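Local coordinates for protein activated BY transcription factor SSRB (Salmonella enterica, PDB 2WNW) that belongs to glycosyl hydrolase family 30 and combines a TIM-barrel domain with a beta-sandwich domain, at residues A[214-218]-A[257-262]; A[143-147]-A[170-174]. All blocks are in the same frame, centred on the assembly; numbering follows the deposited sequence.

Contact 1 (A[214-218]-A[257-262])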
ATOM      1  N   THR A 214       5.609 -28.206   8.025  1.00 17.53           N
ATOM      2  CA  THR A 214       4.992 -27.926   9.312  1.00 18.29           C
ATOM      3  C   THR A 214       5.082 -29.123  10.255  1.00 18.12           C
ATOM      4  O   THR A 214       5.247 -28.950  11.458  1.00 18.61           O
ATOM      5  CB  THR A 214       3.513 -27.482   9.158  1.00 17.31           C
ATOM      6  OG1 THR A 214       2.779 -28.470   8.426  1.00 19.01           O
ATOM      7  CG2 THR A 214       3.435 -26.146   8.419  1.00 18.12           C
ATOM      8  N   ALA A 215       4.984 -30.335   9.717  1.00 18.80           N
ATOM      9  CA  ALA A 215       5.085 -31.521  10.566  1.00 20.07           C
ATOM     10  C   ALA A 215       6.490 -31.588  11.165  1.00 19.38           C
ATOM     11  O   ALA A 215       6.663 -31.939  12.333  1.00 20.50           O
ATOM     12  CB  ALA A 215       4.798 -32.787   9.756  1.00 19.84           C
ATOM     13  N   PHE A 216       7.496 -31.237  10.369  1.00 18.92           N
ATOM     14  CA  PHE A 216       8.867 -31.275  10.856  1.00 18.96           C
ATOM     15  C   PHE A 216       9.050 -30.270  11.984  1.00 18.72           C
ATOM     16  O   PHE A 216       9.711 -30.554  12.979  1.00 19.51           O
ATOM     17  CB  PHE A 216       9.857 -30.960   9.731  1.00 17.71           C
ATOM     18  CG  PHE A 216      11.293 -31.171  10.122  1.00 17.69           C
ATOM     19  CD1 PHE A 216      11.821 -32.456  10.210  1.00 14.25           C
ATOM     20  CD2 PHE A 216      12.104 -30.091  10.447  1.00 16.82           C
ATOM     21  CE1 PHE A 216      13.142 -32.660  10.620  1.00 15.88           C
ATOM     22  CE2 PHE A 216      13.421 -30.286  10.859  1.00 18.37           C
ATOM     23  CZ  PHE A 216      13.940 -31.572  10.945  1.00 15.98           C
ATOM     24  N   ALA A 217       8.454 -29.092  11.830  1.00 18.02           N
ATOM     25  CA  ALA A 217       8.570 -28.053  12.848  1.00 18.00           C
ATOM     26  C   ALA A 217       7.841 -28.411  14.143  1.00 17.93           C
ATOM     27  O   ALA A 217       8.407 -28.329  15.234  1.00 16.94           O
ATOM     28  CB  ALA A 217       8.026 -26.730  12.303  1.00 15.96           C
ATOM     29  N   VAL A 218       6.586 -28.820  14.011  1.00 18.97           N
ATOM     30  CA  VAL A 218       5.753 -29.130  15.167  1.00 19.56           C
ATOM     31  C   VAL A 218       5.903 -30.522  15.772  1.00 20.60           C
ATOM     32  O   VAL A 218       5.898 -30.670  16.994  1.00 19.47           O
ATOM     33  CB  VAL A 218       4.266 -28.886  14.820  1.00 20.63           C
ATOM     34  CG1 VAL A 218       3.379 -29.245  16.004  1.00 23.24           C
ATOM     35  CG2 VAL A 218       4.069 -27.429  14.422  1.00 19.77           C
ATOM     36  N   ALA A 257      -2.593 -27.121  15.530  1.00 26.12           N
ATOM     37  CA  ALA A 257      -1.289 -27.496  16.069  1.00 24.82           C
ATOM     38  C   ALA A 257      -0.175 -26.651  15.456  1.00 23.38           C
ATOM     39  O   ALA A 257       0.774 -26.264  16.143  1.00 20.99           O
ATOM     40  CB  ALA A 257      -1.025 -28.975  15.819  1.00 26.80           C
ATOM     41  N   ASN A 258      -0.295 -26.367  14.162  1.00 22.55           N
ATOM     42  CA  ASN A 258       0.705 -25.561  13.474  1.00 23.32           C
ATOM     43  C   ASN A 258       0.640 -24.124  13.963  1.00 23.85           C
ATOM     44  O   ASN A 258       1.667 -23.488  14.191  1.00 23.93           O
ATOM     45  CB  ASN A 258       0.482 -25.594  11.964  1.00 21.58           C
ATOM     46  CG  ASN A 258       0.725 -26.961  11.376  1.00 23.00           C
ATOM     47  OD1 ASN A 258       1.418 -27.789  11.970  1.00 22.03           O
ATOM     48  ND2 ASN A 258       0.170 -27.205  10.193  1.00 21.86           N
ATOM     49  N   TYR A 259      -0.576 -23.616  14.127  1.00 24.26           N
ATOM     50  CA  TYR A 259      -0.754 -22.251  14.594  1.00 25.14           C
ATOM     51  C   TYR A 259      -0.067 -22.070  15.943  1.00 25.94           C
ATOM     52  O   TYR A 259       0.611 -21.071  16.175  1.00 26.46           O
ATOM     53  CB  TYR A 259      -2.242 -21.917  14.734  1.00 27.32           C
ATOM     54  CG  TYR A 259      -2.470 -20.475  15.118  1.00 28.54           C
ATOM     55  CD1 TYR A 259      -2.494 -19.471  14.151  1.00 29.11           C
ATOM     56  CD2 TYR A 259      -2.576 -20.104  16.457  1.00 29.62           C
ATOM     57  CE1 TYR A 259      -2.616 -18.129  14.510  1.00 30.20           C
ATOM     58  CE2 TYR A 259      -2.694 -18.768  16.827  1.00 31.07           C
ATOM     59  CZ  TYR A 259      -2.712 -17.786  15.849  1.00 31.36           C
ATOM     60  OH  TYR A 259      -2.811 -16.464  16.218  1.00 32.27           O
ATOM     61  N   LYS A 260      -0.234 -23.047  16.828  1.00 25.62           N
ATOM     62  CA  LYS A 260       0.366 -22.978  18.155  1.00 26.24           C
ATOM     63  C   LYS A 260       1.879 -23.175  18.185  1.00 25.33           C
ATOM     64  O   LYS A 260       2.565 -22.581  19.016  1.00 24.89           O
ATOM     65  CB  LYS A 260      -0.281 -24.010  19.086  1.00 28.61           C
ATOM     66  CG  LYS A 260      -1.732 -23.717  19.424  1.00 34.05           C
ATOM     67  CD  LYS A 260      -2.288 -24.742  20.405  1.00 37.59           C
ATOM     68  CE  LYS A 260      -3.711 -24.391  20.818  1.00 39.69           C
ATOM     69  NZ  LYS A 260      -4.266 -25.370  21.797  1.00 42.36           N
ATOM     70  N   GLY A 261       2.405 -23.991  17.276  1.00 22.09           N
ATOM     71  CA  GLY A 261       3.833 -24.256  17.293  1.00 21.72           C
ATOM     72  C   GLY A 261       4.740 -23.449  16.382  1.00 20.43           C
ATOM     73  O   GLY A 261       5.961 -23.531  16.507  1.00 21.65           O
ATOM     74  N   ILE A 262       4.161 -22.665  15.481  1.00 19.58           N
ATOM     75  CA  ILE A 262       4.953 -21.871  14.545  1.00 18.21           C
ATOM     76  C   ILE A 262       4.769 -20.374  14.802  1.00 18.47           C
ATOM     77  O   ILE A 262       3.641 -19.891  14.894  1.00 18.99           O
ATOM     78  CB  ILE A 262       4.555 -22.236  13.104  1.00 17.29           C
ATOM     79  CG1 ILE A 262       4.888 -23.713  12.859  1.00 18.96           C
ATOM     80  CG2 ILE A 262       5.264 -21.333  12.107  1.00 19.03           C
ATOM     81  CD1 ILE A 262       4.397 -24.248  11.536  1.00 19.82           C
TER

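Contact 2 (A[143-147]-A[170-174])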
ATOM      1  N   PRO A 143      18.496 -24.312   7.307  1.00 15.84           N
ATOM      2  CA  PRO A 143      19.213 -25.314   6.517  1.00 16.32           C
ATOM      3  C   PRO A 143      18.897 -25.142   5.033  1.00 16.45           C
ATOM      4  O   PRO A 143      17.803 -24.715   4.672  1.00 14.82           O
ATOM      5  CB  PRO A 143      18.654 -26.649   7.026  1.00 17.20           C
ATOM      6  CG  PRO A 143      17.719 -26.291   8.174  1.00 17.65           C
ATOM      7  CD  PRO A 143      17.278 -24.890   7.894  1.00 15.11           C
ATOM      8  N   TRP A 144      19.862 -25.464   4.182  1.00 15.76           N
ATOM      9  CA  TRP A 144      19.659 -25.413   2.747  1.00 15.22           C
ATOM     10  C   TRP A 144      19.456 -26.871   2.317  1.00 15.49           C
ATOM     11  O   TRP A 144      18.781 -27.158   1.327  1.00 14.93           O
ATOM     12  CB  TRP A 144      20.881 -24.808   2.050  1.00 14.39           C
ATOM     13  CG  TRP A 144      20.753 -23.332   1.729  1.00 15.75           C
ATOM     14  CD1 TRP A 144      20.717 -22.769   0.485  1.00 16.30           C
ATOM     15  CD2 TRP A 144      20.682 -22.239   2.662  1.00 16.05           C
ATOM     16  NE1 TRP A 144      20.633 -21.400   0.581  1.00 16.65           N
ATOM     17  CE2 TRP A 144      20.610 -21.047   1.904  1.00 16.53           C
ATOM     18  CE3 TRP A 144      20.672 -22.152   4.061  1.00 15.91           C
ATOM     19  CZ2 TRP A 144      20.530 -19.778   2.498  1.00 16.96           C
ATOM     20  CZ3 TRP A 144      20.593 -20.886   4.655  1.00 16.55           C
ATOM     21  CH2 TRP A 144      20.524 -19.718   3.869  1.00 16.24           C
ATOM     22  N   SER A 145      20.036 -27.798   3.076  1.00 16.98           N
ATOM     23  CA  SER A 145      19.883 -29.220   2.766  1.00 16.73           C
ATOM     24  C   SER A 145      20.402 -30.179   3.827  1.00 16.39           C
ATOM     25  O   SER A 145      21.438 -29.939   4.443  1.00 16.12           O
ATOM     26  CB  SER A 145      20.579 -29.565   1.441  1.00 18.23           C
ATOM     27  OG  SER A 145      20.523 -30.969   1.188  1.00 16.97           O
ATOM     28  N   PRO A 146      19.662 -31.276   4.070  1.00 17.41           N
ATOM     29  CA  PRO A 146      20.070 -32.285   5.051  1.00 17.31           C
ATOM     30  C   PRO A 146      21.240 -33.026   4.397  1.00 17.56           C
ATOM     31  O   PRO A 146      21.536 -32.797   3.221  1.00 17.48           O
ATOM     32  CB  PRO A 146      18.837 -33.186   5.166  1.00 16.61           C
ATOM     33  CG  PRO A 146      17.694 -32.263   4.822  1.00 18.50           C
ATOM     34  CD  PRO A 146      18.267 -31.488   3.646  1.00 17.00           C
ATOM     35  N   PRO A 147      21.920 -33.916   5.141  1.00 17.56           N
ATOM     36  CA  PRO A 147      23.047 -34.653   4.552  1.00 17.93           C
ATOM     37  C   PRO A 147      22.544 -35.437   3.338  1.00 17.67           C
ATOM     38  O   PRO A 147      21.376 -35.822   3.293  1.00 17.75           O
ATOM     39  CB  PRO A 147      23.489 -35.576   5.688  1.00 17.71           C
ATOM     40  CG  PRO A 147      23.097 -34.806   6.929  1.00 17.58           C
ATOM     41  CD  PRO A 147      21.734 -34.268   6.559  1.00 16.49           C
ATOM     42  N   TRP A 170      17.340 -35.988  11.236  1.00 18.28           N
ATOM     43  CA  TRP A 170      17.686 -34.636  10.792  1.00 17.60           C
ATOM     44  C   TRP A 170      17.404 -33.667  11.940  1.00 17.32           C
ATOM     45  O   TRP A 170      18.196 -32.765  12.213  1.00 16.14           O
ATOM     46  CB  TRP A 170      16.859 -34.255   9.557  1.00 17.83           C
ATOM     47  CG  TRP A 170      17.133 -32.876   8.975  1.00 17.81           C
ATOM     48  CD1 TRP A 170      16.203 -32.022   8.445  1.00 18.66           C
ATOM     49  CD2 TRP A 170      18.408 -32.224   8.815  1.00 17.78           C
ATOM     50  NE1 TRP A 170      16.813 -30.887   7.968  1.00 19.26           N
ATOM     51  CE2 TRP A 170      18.164 -30.982   8.180  1.00 18.62           C
ATOM     52  CE3 TRP A 170      19.729 -32.567   9.144  1.00 17.77           C
ATOM     53  CZ2 TRP A 170      19.190 -30.081   7.866  1.00 18.10           C
ATOM     54  CZ3 TRP A 170      20.754 -31.669   8.831  1.00 18.14           C
ATOM     55  CH2 TRP A 170      20.475 -30.441   8.197  1.00 18.94           C
ATOM     56  N   ALA A 171      16.276 -33.861  12.618  1.00 16.42           N
ATOM     57  CA  ALA A 171      15.932 -33.000  13.742  1.00 17.17           C
ATOM     58  C   ALA A 171      17.009 -33.124  14.821  1.00 17.71           C
ATOM     59  O   ALA A 171      17.398 -32.127  15.431  1.00 16.89           O
ATOM     60  CB  ALA A 171      14.574 -33.381  14.306  1.00 18.37           C
ATOM     61  N   ASP A 172      17.494 -34.345  15.052  1.00 17.84           N
ATOM     62  CA  ASP A 172      18.530 -34.562  16.058  1.00 19.06           C
ATOM     63  C   ASP A 172      19.832 -33.859  15.679  1.00 18.62           C
ATOM     64  O   ASP A 172      20.543 -33.357  16.547  1.00 19.40           O
ATOM     65  CB  ASP A 172      18.804 -36.059  16.266  1.00 19.64           C
ATOM     66  CG  ASP A 172      17.692 -36.759  17.024  1.00 21.28           C
ATOM     67  OD1 ASP A 172      16.949 -36.078  17.767  1.00 20.73           O
ATOM     68  OD2 ASP A 172      17.572 -37.996  16.892  1.00 22.95           O
ATOM     69  N   ILE A 173      20.152 -33.835  14.388  1.00 18.19           N
ATOM     70  CA  ILE A 173      21.366 -33.163  13.941  1.00 17.83           C
ATOM     71  C   ILE A 173      21.251 -31.667  14.208  1.00 17.23           C
ATOM     72  O   ILE A 173      22.209 -31.036  14.656  1.00 17.41           O
ATOM     73  CB  ILE A 173      21.616 -33.375  12.435  1.00 19.06           C
ATOM     74  CG1 ILE A 173      21.992 -34.834  12.177  1.00 20.06           C
ATOM     75  CG2 ILE A 173      22.724 -32.434  11.947  1.00 17.02           C
ATOM     76  CD1 ILE A 173      22.269 -35.135  10.731  1.00 24.38           C
ATOM     77  N   ILE A 174      20.075 -31.107  13.929  1.00 17.31           N
ATOM     78  CA  ILE A 174      19.846 -29.681  14.153  1.00 17.20           C
ATOM     79  C   ILE A 174      20.007 -29.347  15.633  1.00 17.55           C
ATOM     80  O   ILE A 174      20.543 -28.299  15.980  1.00 16.41           O
ATOM     81  CB  ILE A 174      18.444 -29.255  13.654  1.00 17.39           C
ATOM     82  CG1 ILE A 174      18.394 -29.358  12.126  1.00 15.55           C
ATOM     83  CG2 ILE A 174      18.139 -27.829  14.091  1.00 17.19           C
ATOM     84  CD1 ILE A 174      17.020 -29.116  11.524  1.00 17.37           C
TER

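Contact 1 (A[214-218]-A[257-262])
Asn258 lays its carboxamide across the side chain of Thr214 at about a right angle, joining two outer helices of a TIM barrel: helix 210-227, which follows strand 190-192, and the short helix 256-261, which precedes strand 264-268. The segments run at 54° to each other, their axes approaching to 9.8 Å. Both ends of the amide come close to the threonine, with Thr214 CB 3.5 Å from Asn258 OD1. Thr214 OG1 sits between its backbone N and carbonyl carbon (chi1 55°), which turns the hydroxyl back along its helix to the carbonyl oxygens of Val210 and Glu211; ND2 of Asn258 is hydrogen-bonded to Ala252 O at the end of the preceding helix 245-252. That hydroxyl rotamer sends CG2 of Thr214 toward Ile262, whose CD1 it meets at 3.8 Å, again with the side chains crossed. One turn further on, Val218 packs against the last turn of helix 256-261. Its CG2 branch reaches Asn258 OD1 at 3.6 Å and also touches the CA of Gly261, where the backbones come nearest; the CG1 branch faces Ala257 CB. Ile262, the first residue to leave helical geometry, brings its CG1 against Val218 CG2 and the methyl of Ala217, and also touches Ile237 on strand 234-239, so the helix pair closes over the barrel wall. Beyond the apolar seam, Gly261 O accepts a bond from Arg222 NE of helix 210-227. Within the apolar part of the contact, Val218 CG2 lies 4.1 Å from Ile262 CG1.

Contact 2 (A[143-147]-A[170-174])
The indole of Trp170 is sandwiched between Pro146 on one face and Ile174 on the other, where a loop of the TIM barrel folds over the helix that follows it. Pro146 CB stands 3.7 Å above the ring plane, over its centre; on the opposite face Ile174 CD1 lies nearer the rim. Pro143 comes in at the edge, its CB 3.6 Å from Trp170 CZ2, and Ile173 CD1 also lies in the plane of the ring. The proline face contact is a CH-pi interaction: Pro146 CA is 3.6 Å from the centroid of the six-membered ring and only 11° off its normal. The pyrrolidine extends that cover over the five-membered ring, with CG 3.5 Å from Trp170 NE1. Pro147 meets the six-membered ring obliquely, its CD 3.6 Å from Trp170 CZ3, while its CG meets the end of the Ile173 chain, CD1, at 3.9 Å.

Trp170 holds CG anti to the backbone N (chi1 -179°), which carries the indole out from helix 167-183 against the three prolines. Phe216 of helix 210-227 meets the same indole, the ring planes at about 30°, so the tryptophan lies between the loop and the neighbouring helix. The contact across the segments is apolar, without hydrogen bonds between them, and all its touching residues are buried. On the loop itself, Ser145 OG is hydrogen-bonded to Lys151 NZ as well as to its neighbour's carbonyl. That second bond, from Ser145 OG to Pro146 O, spans 2.9 Å, lies in the carbonyl plane and uses a lone pair of the oxygen.

In the fold
From the N terminus the chain reaches contact 2 first: strand 138-143 runs out into the loop 143-147, and 22 intervening residues bring it back on helix 167-183, closing a loop on one beta-alpha unit. After strand 190-192 comes helix 210-227, where contact 1 opens; this second loop passes through strand 234-239 and helix 245-252 before closing at 257-262, just ahead of strand 264-268. The loops follow in series, neither nesting nor crossing, with centres about 17 Å apart. Helix 210-227 bridges them: Phe216 turns toward contact 2, its CE2 3.8 Å from Ile174 CD1, linking three outer helices around the barrel.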